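Local coordinates for protein maleate cis-trans isomerase (Pseudomonas putida, PDB 4FQ5) that probably catalyses the cis-trans isomerisation of the carbon-carbon double bond of maleate to yield fumarate, at residues M69-K74 and I187-A192; L191-H196 and A221-S226; E75-M80 and Y101-A106; Q32-S37 and S64-M69. The protein carries 1 engineered substitution. All blocks are in the same frame, centred on the assembly; numbering follows the deposited sequence.

Contact 1 of 4, residues M69-K74 and I187-A192; sequences MKHVTK and ISDNLA. With MAE (maleic acid), chain C.
Val72 and Asn190 meet at the wall of the maleate pocket, the CG2 methyl of Val72 lying 3.6 Å from Asn190 OD1 with the two side chains set at a slant. On the other branch of the amide, Asn190 ND2 donates to a carboxylate oxygen of the ligand, O1, at 3.2 Å and nearly straight (163°); Ser37 OG is its other and closer polar partner. Asparagine suits the place, being short enough to start at a helix end and still turn one N-H of its amide to the ligand while the nitrogen also meets Ser37 OG. Met69 crosses the side chain of Asn190 at about a right angle and lays its CE methyl 3.8 Å from C2 of the maleic acid, an apolar touch against the carbon skeleton.

Behind this first shell, peptide groups fix the spacing. Val72 N donates to Ser188 O (2.8 Å) and Asn190 N to Lys70 O (3.1 Å), so that His71 and Asp189 form a single beta bridge. One water joins His71 ND1 to Ser188 OG. Asp189 is the N-cap of helix 190-194, its OD2 accepting from Ala192 N at 3.0 Å. Lys70 NZ forms a salt bridge with Asp93 of the second subunit. The two backbone hydrogen bonds and the cap fix where Asn190 starts; its ND2, shared between Ser37 OG and the ligand, is thereby held where a neutral amide can donate to the carboxylate.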
loop_
_atom_site.group_PDB
_atom_site.type_symbol
_atom_site.label_atom_id
_atom_site.label_comp_id
_atom_site.label_asym_id
_atom_site.label_seq_id
_atom_site.Cartn_x
_atom_site.Cartn_y
_atom_site.Cartn_z
ATOM N N MET A 69 -25.964 -2.666 19.106
ATOM C CA MET A 69 -27.016 -1.754 18.659
ATOM C C MET A 69 -27.319 -2.037 17.193
ATOM O O MET A 69 -26.401 -2.188 16.387
ATOM C CB MET A 69 -26.617 -0.285 18.825
ATOM C CG MET A 69 -27.591 0.662 18.134
ATOM S SD MET A 69 -27.288 2.405 18.411
ATOM C CE MET A 69 -25.878 2.682 17.336
ATOM N N LYS A 70 -28.606 -2.109 16.865
ATOM C CA LYS A 70 -29.067 -2.342 15.498
ATOM C C LYS A 70 -29.867 -1.152 14.968
ATOM O O LYS A 70 -29.895 -0.909 13.767
ATOM C CB LYS A 70 -29.921 -3.607 15.427
ATOM C CG LYS A 70 -29.200 -4.888 15.829
ATOM C CD LYS A 70 -30.169 -6.051 15.966
ATOM C CE LYS A 70 -30.546 -6.650 14.619
ATOM N NZ LYS A 70 -29.399 -7.348 13.961
ATOM N N HIS A 71 -30.522 -0.422 15.871
ATOM C CA HIS A 71 -31.347 0.726 15.500
ATOM C C HIS A 71 -31.016 1.896 16.356
ATOM O O HIS A 71 -30.883 1.766 17.575
ATOM C CB HIS A 71 -32.835 0.388 15.592
ATOM C CG HIS A 71 -33.240 -0.777 14.721
ATOM N ND1 HIS A 71 -33.682 -0.620 13.461
ATOM C CD2 HIS A 71 -33.218 -2.152 14.964
ATOM C CE1 HIS A 71 -33.944 -1.831 12.926
ATOM N NE2 HIS A 71 -33.654 -2.765 13.849
ATOM N N VAL A 72 -30.871 3.054 15.718
ATOM C CA VAL A 72 -30.411 4.260 16.396
ATOM C C VAL A 72 -31.608 4.968 17.031
ATOM O O VAL A 72 -32.179 5.901 16.453
ATOM C CB VAL A 72 -29.633 5.196 15.438
ATOM C CG1 VAL A 72 -28.952 6.316 16.213
ATOM C CG2 VAL A 72 -28.599 4.405 14.637
ATOM N N THR A 73 -31.988 4.479 18.212
ATOM C CA THR A 73 -33.060 5.051 19.026
ATOM C C THR A 73 -32.481 5.347 20.403
ATOM O O THR A 73 -31.460 4.768 20.780
ATOM C CB THR A 73 -34.213 4.050 19.221
ATOM O OG1 THR A 73 -33.747 2.932 19.991
ATOM C CG2 THR A 73 -34.755 3.557 17.879
ATOM N N LYS A 74 -33.126 6.234 21.160
ATOM C CA LYS A 74 -32.667 6.559 22.512
ATOM C C LYS A 74 -32.488 5.308 23.380
ATOM O O LYS A 74 -31.480 5.174 24.078
ATOM C CB LYS A 74 -33.617 7.551 23.204
ATOM C CG LYS A 74 -33.231 7.845 24.651
ATOM C CD LYS A 74 -32.040 8.792 24.740
ATOM C CE LYS A 74 -31.036 8.363 25.803
ATOM N NZ LYS A 74 -29.893 7.619 25.188
ATOM N N ILE A 187 -32.850 8.105 9.117
ATOM C CA ILE A 187 -32.676 6.681 8.861
ATOM C C ILE A 187 -32.212 6.046 10.172
ATOM O O ILE A 187 -31.089 6.293 10.615
ATOM C CB ILE A 187 -31.628 6.433 7.750
ATOM C CG1 ILE A 187 -32.014 7.174 6.458
ATOM C CG2 ILE A 187 -31.465 4.947 7.482
ATOM C CD1 ILE A 187 -30.965 7.115 5.363
ATOM N N SER A 188 -33.075 5.249 10.799
ATOM C CA SER A 188 -32.777 4.692 12.125
ATOM C C SER A 188 -32.189 3.280 12.072
ATOM O O SER A 188 -31.488 2.861 13.000
ATOM C CB SER A 188 -34.013 4.739 13.034
ATOM O OG SER A 188 -35.065 3.964 12.491
ATOM N N ASP A 189 -32.487 2.546 11.001
ATOM C CA ASP A 189 -31.858 1.252 10.759
ATOM C C ASP A 189 -30.381 1.490 10.451
ATOM O O ASP A 189 -30.046 2.085 9.430
ATOM C CB ASP A 189 -32.542 0.518 9.604
ATOM C CG ASP A 189 -32.025 -0.898 9.423
ATOM O OD1 ASP A 189 -32.841 -1.835 9.507
ATOM O OD2 ASP A 189 -30.806 -1.087 9.203
ATOM N N ASN A 190 -29.507 1.029 11.341
ATOM C CA ASN A 190 -28.090 1.370 11.251
ATOM C C ASN A 190 -27.393 0.749 10.041
ATOM O O ASN A 190 -26.478 1.343 9.480
ATOM C CB ASN A 190 -27.343 1.055 12.552
ATOM C CG ASN A 190 -26.153 1.980 12.778
ATOM O OD1 ASN A 190 -26.166 3.139 12.352
ATOM N ND2 ASN A 190 -25.115 1.473 13.450
ATOM N N LEU A 191 -27.846 -0.432 9.630
ATOM C CA LEU A 191 -27.376 -1.027 8.380
ATOM C C LEU A 191 -27.852 -0.248 7.146
ATOM O O LEU A 191 -27.128 -0.152 6.152
ATOM C CB LEU A 191 -27.763 -2.506 8.289
ATOM C CG LEU A 191 -26.928 -3.426 9.186
ATOM C CD1 LEU A 191 -27.576 -4.796 9.301
ATOM C CD2 LEU A 191 -25.491 -3.539 8.698
ATOM N N ALA A 192 -29.051 0.330 7.213
ATOM C CA ALA A 192 -29.511 1.218 6.143
ATOM C C ALA A 192 -28.690 2.514 6.099
ATOM O O ALA A 192 -28.439 3.052 5.020
ATOM C CB ALA A 192 -30.995 1.508 6.268
HETATM C C1 MAE C . -23.184 4.920 14.436
HETATM O O1 MAE C . -23.003 3.751 14.058
HETATM O O2 MAE C . -23.206 5.895 13.670
HETATM C C2 MAE C . -23.415 5.145 15.871
HETATM C C3 MAE C . -23.325 6.318 16.471
HETATM C C4 MAE C . -22.954 7.588 15.806
HETATM O O3 MAE C . -23.809 8.463 15.714
HETATM O O4 MAE C . -21.807 7.789 15.391
HETATM O O HOH W 1 -29.105 -2.603 11.811
HETATM O O HOH W 2 -35.090 1.408 12.731
#

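Contact 2 of 4, residues L191-H196 and A221-S226; sequences LAVAAH and AVQMPS. Engineered in segment 221-226: Ala221 (natural residue Cys). With MAE (maleic acid), chain C.
Gln223 lies against the flank of helix 190-194, its CG packed 3.7 Å from Val193 CG1 and its amide passing along the methyl of Ala194 (NE2 to CB 3.7 Å). The chain leaves the backbone with CG anti to N (chi1 -178°) and then bends at chi2 (73°), which turns the amide to Asn190 O and Ser37 O for NE2 and to Ile39 N for OE1. With an alanine here, Asn190 O, Ser37 O and Ile39 N would probably lose their amide partner, and a gap is likely to open beside Val193 and Ala194. Val193, its CG1 anti to N, also reaches Met224 CB (3.8 Å). Pro225 CG rests 3.5 Å from Ala194 O.

Residues 221-226 follow strand 215-217 of the second of two parallel four-stranded sheets, a two-domain alpha/beta plan as in the aspartate/glutamate racemase superfamily. Here the loop binds ligand through its peptides: Val222 N donates to O4 of the maleic acid and Gln223 N to its O2, each at 2.9 Å. Ala221, engineered from the cysteine predicted to be the proton donor, has its CB 3.8 Å from ligand O3. Beyond the pocket, Met224 and His196 run side by side, the sulfur lying obliquely to the ring.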
loop_
_atom_site.group_PDB
_atom_site.type_symbol
_atom_site.label_atom_id
_atom_site.label_comp_id
_atom_site.label_asym_id
_atom_site.label_seq_id
_atom_site.Cartn_x
_atom_site.Cartn_y
_atom_site.Cartn_z
ATOM N N LEU A 191 -27.846 -0.432 9.630
ATOM C CA LEU A 191 -27.376 -1.027 8.380
ATOM C C LEU A 191 -27.852 -0.248 7.146
ATOM O O LEU A 191 -27.128 -0.152 6.152
ATOM C CB LEU A 191 -27.763 -2.506 8.289
ATOM C CG LEU A 191 -26.928 -3.426 9.186
ATOM C CD1 LEU A 191 -27.576 -4.796 9.301
ATOM C CD2 LEU A 191 -25.491 -3.539 8.698
ATOM N N ALA A 192 -29.051 0.330 7.213
ATOM C CA ALA A 192 -29.511 1.218 6.143
ATOM C C ALA A 192 -28.690 2.514 6.099
ATOM O O ALA A 192 -28.439 3.052 5.020
ATOM C CB ALA A 192 -30.995 1.508 6.268
ATOM N N VAL A 193 -28.252 2.998 7.265
ATOM C CA VAL A 193 -27.382 4.184 7.326
ATOM C C VAL A 193 -26.071 3.920 6.569
ATOM O O VAL A 193 -25.598 4.777 5.811
ATOM C CB VAL A 193 -27.087 4.629 8.778
ATOM C CG1 VAL A 193 -26.045 5.743 8.817
ATOM C CG2 VAL A 193 -28.363 5.079 9.485
ATOM N N ALA A 194 -25.500 2.731 6.765
ATOM C CA ALA A 194 -24.289 2.317 6.046
ATOM C C ALA A 194 -24.492 2.243 4.533
ATOM O O ALA A 194 -23.541 2.409 3.770
ATOM C CB ALA A 194 -23.781 0.984 6.576
ATOM N N ALA A 195 -25.731 2.003 4.107
ATOM C CA ALA A 195 -26.047 1.835 2.688
ATOM C C ALA A 195 -26.268 3.163 1.959
ATOM O O ALA A 195 -26.386 3.178 0.733
ATOM C CB ALA A 195 -27.245 0.909 2.505
ATOM N N HIS A 196 -26.320 4.266 2.706
ATOM C CA HIS A 196 -26.510 5.594 2.118
ATOM C C HIS A 196 -25.350 5.960 1.235
ATOM O O HIS A 196 -24.190 5.936 1.665
ATOM C CB HIS A 196 -26.708 6.660 3.193
ATOM C CG HIS A 196 -26.860 8.057 2.640
ATOM N ND1 HIS A 196 -28.024 8.518 2.136
ATOM C CD2 HIS A 196 -25.945 9.094 2.518
ATOM C CE1 HIS A 196 -27.857 9.783 1.710
ATOM N NE2 HIS A 196 -26.584 10.135 1.946
ATOM N N ALA A 221 -22.471 11.413 12.268
ATOM C CA ALA A 221 -22.495 9.994 12.572
ATOM C C ALA A 221 -21.285 9.288 11.999
ATOM O O ALA A 221 -20.685 9.718 11.009
ATOM C CB ALA A 221 -23.761 9.354 12.041
ATOM N N VAL A 222 -20.968 8.167 12.618
ATOM C CA VAL A 222 -19.807 7.393 12.281
ATOM C C VAL A 222 -20.190 6.212 11.373
ATOM O O VAL A 222 -19.334 5.626 10.714
ATOM C CB VAL A 222 -19.092 7.029 13.602
ATOM C CG1 VAL A 222 -18.805 5.548 13.741
ATOM C CG2 VAL A 222 -17.860 7.902 13.795
ATOM N N GLN A 223 -21.484 5.893 11.304
ATOM C CA GLN A 223 -21.963 4.855 10.383
ATOM C C GLN A 223 -22.146 5.342 8.939
ATOM O O GLN A 223 -21.978 4.566 8.001
ATOM C CB GLN A 223 -23.264 4.214 10.885
ATOM C CG GLN A 223 -23.809 3.082 10.019
ATOM C CD GLN A 223 -23.020 1.788 10.126
ATOM O OE1 GLN A 223 -21.782 1.777 10.060
ATOM N NE2 GLN A 223 -23.739 0.676 10.264
ATOM N N MET A 224 -22.511 6.607 8.762
ATOM C CA MET A 224 -22.775 7.127 7.425
ATOM C C MET A 224 -21.458 7.399 6.704
ATOM O O MET A 224 -20.680 8.230 7.157
ATOM C CB MET A 224 -23.606 8.407 7.498
ATOM C CG MET A 224 -23.967 8.945 6.129
ATOM S SD MET A 224 -25.178 10.269 6.171
ATOM C CE MET A 224 -24.244 11.631 6.852
ATOM N N PRO A 225 -21.201 6.691 5.586
ATOM C CA PRO A 225 -19.956 6.900 4.837
ATOM C C PRO A 225 -19.871 8.316 4.293
ATOM O O PRO A 225 -20.861 8.847 3.785
ATOM C CB PRO A 225 -20.053 5.894 3.678
ATOM C CG PRO A 225 -21.103 4.920 4.075
ATOM C CD PRO A 225 -22.056 5.662 4.964
ATOM N N SER A 226 -18.704 8.934 4.408
ATOM C CA SER A 226 -18.542 10.294 3.919
ATOM C C SER A 226 -17.143 10.559 3.397
ATOM O O SER A 226 -16.934 11.511 2.652
ATOM C CB SER A 226 -18.884 11.306 5.013
ATOM O OG SER A 226 -17.966 11.212 6.089
HETATM C C1 MAE C . -23.184 4.920 14.436
HETATM O O1 MAE C . -23.003 3.751 14.058
HETATM O O2 MAE C . -23.206 5.895 13.670
HETATM C C2 MAE C . -23.415 5.145 15.871
HETATM C C3 MAE C . -23.325 6.318 16.471
HETATM C C4 MAE C . -22.954 7.588 15.806
HETATM O O3 MAE C . -23.809 8.463 15.714
HETATM O O4 MAE C . -21.807 7.789 15.391
#

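Contact 3 of 4, residues E75-M80 and Y101-A106; sequences EELARM and YACLVA. With MAE (maleic acid), chain C.
Leu77 and Met80, one turn apart on helix 74-81, pack onto the piece of chain where strand 98-101 of the first parallel sheet gives way to helix 104-108, a strand-loop-helix corner of an alpha/beta domain. The meeting is apolar throughout. Leu77 spreads its branches over Val105, crossing it at about a right angle with CD2 3.9 Å from Val105 CG1, while its CG sits 3.8 Å from Ala106 CA. A glycine in place of Leu77 would probably open a gap over Val105 and leave that wall of the pocket free to shift. Met80 starts with CG anti to its N (chi1 -171°) and bends at the end of the chain, bringing CE to 4.0 Å from Cys103 CB. Ala106, with a single methyl, fits against the same group, Met80 CE and Ala106 CB being only 3.3 Å apart, tighter than usual.

The covalent and polar contacts here are with the ligand. Cys103, the predicted nucleophile, stands at the N-cap of helix 104-108, where peptide N-H groups point at the adjoining carboxylate and would tend to stabilise its charge; the bonds from Leu104 N to O4 and from Val105 N to O3 are weak. Cys103 SG is bonded to C3 of the maleic acid, at 1.9 Å.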
loop_
_atom_site.group_PDB
_atom_site.type_symbol
_atom_site.label_atom_id
_atom_site.label_comp_id
_atom_site.label_asym_id
_atom_site.label_seq_id
_atom_site.Cartn_x
_atom_site.Cartn_y
_atom_site.Cartn_z
ATOM N N GLU A 75 -33.463 4.402 23.328
ATOM C CA GLU A 75 -33.432 3.170 24.123
ATOM C C GLU A 75 -32.219 2.298 23.770
ATOM O O GLU A 75 -31.524 1.796 24.662
ATOM C CB GLU A 75 -34.738 2.381 23.947
ATOM C CG GLU A 75 -34.696 0.937 24.426
ATOM C CD GLU A 75 -35.657 0.041 23.662
ATOM O OE1 GLU A 75 -35.185 -0.888 22.972
ATOM O OE2 GLU A 75 -36.885 0.268 23.737
ATOM N N GLU A 76 -31.969 2.117 22.476
ATOM C CA GLU A 76 -30.836 1.301 22.049
ATOM C C GLU A 76 -29.502 1.972 22.371
ATOM O O GLU A 76 -28.568 1.303 22.797
ATOM C CB GLU A 76 -30.938 0.917 20.572
ATOM C CG GLU A 76 -31.995 -0.145 20.288
ATOM C CD GLU A 76 -31.625 -1.068 19.137
ATOM O OE1 GLU A 76 -32.532 -1.516 18.412
ATOM O OE2 GLU A 76 -30.428 -1.361 18.952
ATOM N N LEU A 77 -29.440 3.292 22.193
ATOM C CA LEU A 77 -28.259 4.094 22.532
ATOM C C LEU A 77 -27.890 3.992 24.020
ATOM O O LEU A 77 -26.725 3.773 24.364
ATOM C CB LEU A 77 -28.486 5.564 22.153
ATOM C CG LEU A 77 -27.984 6.218 20.847
ATOM C CD1 LEU A 77 -27.297 5.278 19.868
ATOM C CD2 LEU A 77 -29.089 7.005 20.161
ATOM N N ALA A 78 -28.887 4.157 24.891
ATOM C CA ALA A 78 -28.680 4.093 26.342
ATOM C C ALA A 78 -28.181 2.713 26.774
ATOM O O ALA A 78 -27.229 2.607 27.550
ATOM C CB ALA A 78 -29.958 4.472 27.089
ATOM N N ARG A 79 -28.810 1.663 26.252
ATOM C CA ARG A 79 -28.398 0.287 26.535
ATOM C C ARG A 79 -26.971 0.025 26.048
ATOM O O ARG A 79 -26.153 -0.545 26.772
ATOM C CB ARG A 79 -29.350 -0.706 25.873
ATOM C CG ARG A 79 -29.246 -2.118 26.434
ATOM C CD ARG A 79 -29.218 -3.160 25.329
ATOM N NE ARG A 79 -28.017 -3.030 24.498
ATOM C CZ ARG A 79 -26.840 -3.598 24.762
ATOM N NH1 ARG A 79 -25.820 -3.406 23.938
ATOM N NH2 ARG A 79 -26.675 -4.351 25.846
ATOM N N MET A 80 -26.689 0.453 24.818
ATOM C CA MET A 80 -25.371 0.281 24.211
ATOM C C MET A 80 -24.263 0.917 25.051
ATOM O O MET A 80 -23.225 0.286 25.301
ATOM C CB MET A 80 -25.355 0.861 22.795
ATOM C CG MET A 80 -24.091 0.546 22.014
ATOM S SD MET A 80 -23.902 1.528 20.514
ATOM C CE MET A 80 -23.884 3.195 21.159
ATOM N N TYR A 101 -14.043 5.717 21.259
ATOM C CA TYR A 101 -15.458 5.380 21.379
ATOM C C TYR A 101 -16.123 5.975 20.148
ATOM O O TYR A 101 -16.190 7.198 19.999
ATOM C CB TYR A 101 -16.018 5.987 22.668
ATOM C CG TYR A 101 -17.463 5.678 23.012
ATOM C CD1 TYR A 101 -17.776 4.928 24.142
ATOM C CD2 TYR A 101 -18.521 6.176 22.241
ATOM C CE1 TYR A 101 -19.097 4.658 24.491
ATOM C CE2 TYR A 101 -19.845 5.904 22.573
ATOM C CZ TYR A 101 -20.128 5.150 23.706
ATOM O OH TYR A 101 -21.434 4.879 24.058
ATOM N N ALA A 102 -16.610 5.104 19.267
ATOM C CA ALA A 102 -17.045 5.505 17.923
ATOM C C ALA A 102 -18.370 6.284 17.815
ATOM O O ALA A 102 -18.482 7.188 16.991
ATOM C CB ALA A 102 -17.067 4.299 16.999
ATOM N N CYS A 103 -19.372 5.988 18.623
ATOM C CA CYS A 103 -20.693 6.564 18.371
ATOM C C CYS A 103 -20.959 7.932 19.016
ATOM O O CYS A 103 -21.173 8.070 20.202
ATOM C CB CYS A 103 -21.774 5.567 18.759
ATOM S SG CYS A 103 -23.463 6.031 18.388
ATOM N N LEU A 104 -20.969 8.930 18.165
ATOM C CA LEU A 104 -21.177 10.335 18.526
ATOM C C LEU A 104 -22.500 10.568 19.255
ATOM O O LEU A 104 -22.526 11.198 20.304
ATOM C CB LEU A 104 -21.121 11.191 17.250
ATOM C CG LEU A 104 -21.433 12.685 17.027
ATOM C CD1 LEU A 104 -22.711 13.215 17.673
ATOM C CD2 LEU A 104 -20.254 13.595 17.319
ATOM N N VAL A 105 -23.591 10.062 18.687
ATOM C CA VAL A 105 -24.922 10.345 19.215
ATOM C C VAL A 105 -25.193 9.650 20.563
ATOM O O VAL A 105 -25.955 10.154 21.387
ATOM C CB VAL A 105 -26.029 10.076 18.166
ATOM C CG1 VAL A 105 -26.296 8.583 17.992
ATOM C CG2 VAL A 105 -27.298 10.832 18.526
ATOM N N ALA A 106 -24.554 8.504 20.780
ATOM C CA ALA A 106 -24.700 7.758 22.027
ATOM C C ALA A 106 -24.159 8.576 23.195
ATOM O O ALA A 106 -24.760 8.616 24.272
ATOM C CB ALA A 106 -23.972 6.430 21.930
HETATM C C1 MAE C . -23.184 4.920 14.436
HETATM O O1 MAE C . -23.003 3.751 14.058
HETATM O O2 MAE C . -23.206 5.895 13.670
HETATM C C2 MAE C . -23.415 5.145 15.871
HETATM C C3 MAE C . -23.325 6.318 16.471
HETATM C C4 MAE C . -22.954 7.588 15.806
HETATM O O3 MAE C . -23.809 8.463 15.714
HETATM O O4 MAE C . -21.807 7.789 15.391
#

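Contact 4 of 4, residues Q32-S37 and S64-M69; sequences QIVPSS and SSRMRM. With MAE (maleic acid), chain C.
Val34 lies at the centre of a backbone pairing: its N donates to Ser65 O (3.0 Å), and its O accepts from Met67 N. The strands so joined, 32-35 and 64-67, run parallel with a 33° angle between them, as the two strands of a beta-alpha-beta unit whose helix is 41-52. Ser36 N then donates to Met67 O.

Past the strands, hydroxyls take over. Ser36 OG accepts from Met69 N (3.1 Å) and is also bonded to Asp93 of the second subunit; Ser37 OG donates to Met69 O at 2.6 Å. Serine is apt here, since a short hydroxyl can reach a neighbouring peptide where the strands end.

Arg66 carries the charged part. Its NE donates to Ser36 O (2.9 Å, 162°) within the guanidinium plane, Val34 CG2 lies over one face, 3.5 Å above that plane and off toward the rim, and NH1 makes a salt bridge with Glu42. Arg68 NE forms a salt bridge with Asp93 of the second subunit.

Apolar contacts fill the other side. Met67, extended beyond CG, crosses Ile33 at about a right angle with SD 3.7 Å from CG2 of the isoleucine, and the ring of Pro35 has CB 3.9 Å from Met69 CE and CG 3.7 Å from C2 of the maleic acid. Gripped at its edge by Ser36 O, with Glu42 on NH1 and a methyl over one face, the buried guanidinium of Arg66 probably has little freedom to turn, and its positive charge probably stays well compensated.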
loop_
_atom_site.group_PDB
_atom_site.type_symbol
_atom_site.label_atom_id
_atom_site.label_comp_id
_atom_site.label_asym_id
_atom_site.label_seq_id
_atom_site.Cartn_x
_atom_site.Cartn_y
_atom_site.Cartn_z
ATOM N N GLN A 32 -10.831 0.364 18.912
ATOM C CA GLN A 32 -12.092 1.012 18.562
ATOM C C GLN A 32 -13.285 0.362 19.258
ATOM O O GLN A 32 -13.526 -0.833 19.104
ATOM C CB GLN A 32 -12.294 1.040 17.038
ATOM C CG GLN A 32 -11.140 1.702 16.292
ATOM C CD GLN A 32 -11.542 2.247 14.936
ATOM O OE1 GLN A 32 -11.563 1.520 13.934
ATOM N NE2 GLN A 32 -11.839 3.544 14.891
ATOM N N ILE A 33 -14.022 1.158 20.031
ATOM C CA ILE A 33 -15.289 0.697 20.617
ATOM C C ILE A 33 -16.410 1.062 19.645
ATOM O O ILE A 33 -16.748 2.233 19.500
ATOM C CB ILE A 33 -15.553 1.333 22.008
ATOM C CG1 ILE A 33 -14.400 1.025 22.975
ATOM C CG2 ILE A 33 -16.893 0.858 22.572
ATOM C CD1 ILE A 33 -14.429 1.836 24.258
ATOM N N VAL A 34 -16.979 0.058 18.978
ATOM C CA VAL A 34 -17.939 0.310 17.897
ATOM C C VAL A 34 -19.299 -0.328 18.172
ATOM O O VAL A 34 -19.362 -1.411 18.764
ATOM C CB VAL A 34 -17.411 -0.154 16.505
ATOM C CG1 VAL A 34 -16.088 0.522 16.167
ATOM C CG2 VAL A 34 -17.248 -1.668 16.437
ATOM N N PRO A 35 -20.392 0.339 17.739
ATOM C CA PRO A 35 -21.691 -0.331 17.717
ATOM C C PRO A 35 -21.580 -1.627 16.927
ATOM O O PRO A 35 -20.851 -1.679 15.934
ATOM C CB PRO A 35 -22.589 0.669 16.976
ATOM C CG PRO A 35 -21.977 1.995 17.266
ATOM C CD PRO A 35 -20.491 1.745 17.295
ATOM N N SER A 36 -22.275 -2.674 17.362
ATOM C CA SER A 36 -22.132 -3.987 16.723
ATOM C C SER A 36 -22.445 -3.954 15.213
ATOM O O SER A 36 -21.781 -4.631 14.416
ATOM C CB SER A 36 -23.006 -5.023 17.427
ATOM O OG SER A 36 -24.382 -4.699 17.294
ATOM N N SER A 37 -23.446 -3.160 14.835
ATOM C CA SER A 37 -23.880 -3.053 13.440
ATOM C C SER A 37 -23.065 -2.038 12.628
ATOM O O SER A 37 -23.263 -1.911 11.414
ATOM C CB SER A 37 -25.355 -2.675 13.383
ATOM O OG SER A 37 -25.562 -1.438 14.025
ATOM N N SER A 64 -10.868 -4.100 17.632
ATOM C CA SER A 64 -12.217 -3.653 17.971
ATOM C C SER A 64 -12.880 -4.426 19.101
ATOM O O SER A 64 -12.607 -5.610 19.316
ATOM C CB SER A 64 -13.131 -3.715 16.740
ATOM O OG SER A 64 -12.694 -2.807 15.749
ATOM N N SER A 65 -13.768 -3.727 19.800
ATOM C CA SER A 65 -14.721 -4.343 20.708
ATOM C C SER A 65 -16.101 -3.780 20.374
ATOM O O SER A 65 -16.229 -2.605 20.020
ATOM C CB SER A 65 -14.344 -4.057 22.162
ATOM O OG SER A 65 -15.388 -4.459 23.035
ATOM N N ARG A 66 -17.124 -4.625 20.483
ATOM C CA ARG A 66 -18.474 -4.273 20.068
ATOM C C ARG A 66 -19.453 -4.144 21.230
ATOM O O ARG A 66 -19.408 -4.915 22.191
ATOM C CB ARG A 66 -19.004 -5.290 19.042
ATOM C CG ARG A 66 -18.426 -5.079 17.655
ATOM C CD ARG A 66 -18.917 -6.084 16.617
ATOM N NE ARG A 66 -19.142 -5.385 15.354
ATOM C CZ ARG A 66 -18.184 -4.824 14.618
ATOM N NH1 ARG A 66 -16.900 -4.902 14.983
ATOM N NH2 ARG A 66 -18.511 -4.183 13.505
ATOM N N MET A 67 -20.319 -3.140 21.115
ATOM C CA MET A 67 -21.444 -2.910 22.017
ATOM C C MET A 67 -22.713 -2.941 21.162
ATOM O O MET A 67 -22.838 -2.183 20.201
ATOM C CB MET A 67 -21.283 -1.564 22.737
ATOM C CG MET A 67 -20.787 -0.420 21.853
ATOM S SD MET A 67 -20.588 1.129 22.746
ATOM C CE MET A 67 -20.438 2.290 21.407
ATOM N N ARG A 68 -23.638 -3.833 21.492
ATOM C CA ARG A 68 -24.770 -4.115 20.609
ATOM C C ARG A 68 -25.717 -2.947 20.383
ATOM O O ARG A 68 -26.184 -2.320 21.331
ATOM C CB ARG A 68 -25.560 -5.329 21.084
ATOM C CG ARG A 68 -25.014 -6.647 20.567
ATOM C CD ARG A 68 -26.082 -7.722 20.618
ATOM N NE ARG A 68 -26.700 -7.951 19.315
ATOM C CZ ARG A 68 -27.862 -8.570 19.131
ATOM N NH1 ARG A 68 -28.557 -9.018 20.169
ATOM N NH2 ARG A 68 -28.327 -8.743 17.906
ATOM N N MET A 69 -25.964 -2.666 19.106
ATOM C CA MET A 69 -27.016 -1.754 18.659
ATOM C C MET A 69 -27.319 -2.037 17.193
ATOM O O MET A 69 -26.401 -2.188 16.387
ATOM C CB MET A 69 -26.617 -0.285 18.825
ATOM C CG MET A 69 -27.591 0.662 18.134
ATOM S SD MET A 69 -27.288 2.405 18.411
ATOM C CE MET A 69 -25.878 2.682 17.336
HETATM C C1 MAE C . -23.184 4.920 14.436
HETATM O O1 MAE C . -23.003 3.751 14.058
HETATM O O2 MAE C . -23.206 5.895 13.670
HETATM C C2 MAE C . -23.415 5.145 15.871
HETATM C C3 MAE C . -23.325 6.318 16.471
HETATM C C4 MAE C . -22.954 7.588 15.806
HETATM O O3 MAE C . -23.809 8.463 15.714
HETATM O O4 MAE C . -21.807 7.789 15.391
HETATM O O HOH W 3 -10.716 -1.116 14.450
#

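Contacts 3 and 4 are buried and lie in the first sheet domain, whereas contacts 1 and 2 are only partly buried and bring in helix 190-194, which they share. Contact 4 pairs two strands of the first sheet by regular backbone hydrogen bonds; contact 3 covers the end of that sheet with methyl-rich packing alone. Contact 1 joins the two halves by a brief bridge between loops, and contact 2 sets the second half's loop against the helix without hydrogen bonds between its segments. Met69 belongs to both contacts 1 and 4, and Ser37 of contact 4 reaches Asn190 and Gln223. All four touch the one maleic acid, contacts 1 and 4 sharing Met69 in doing so.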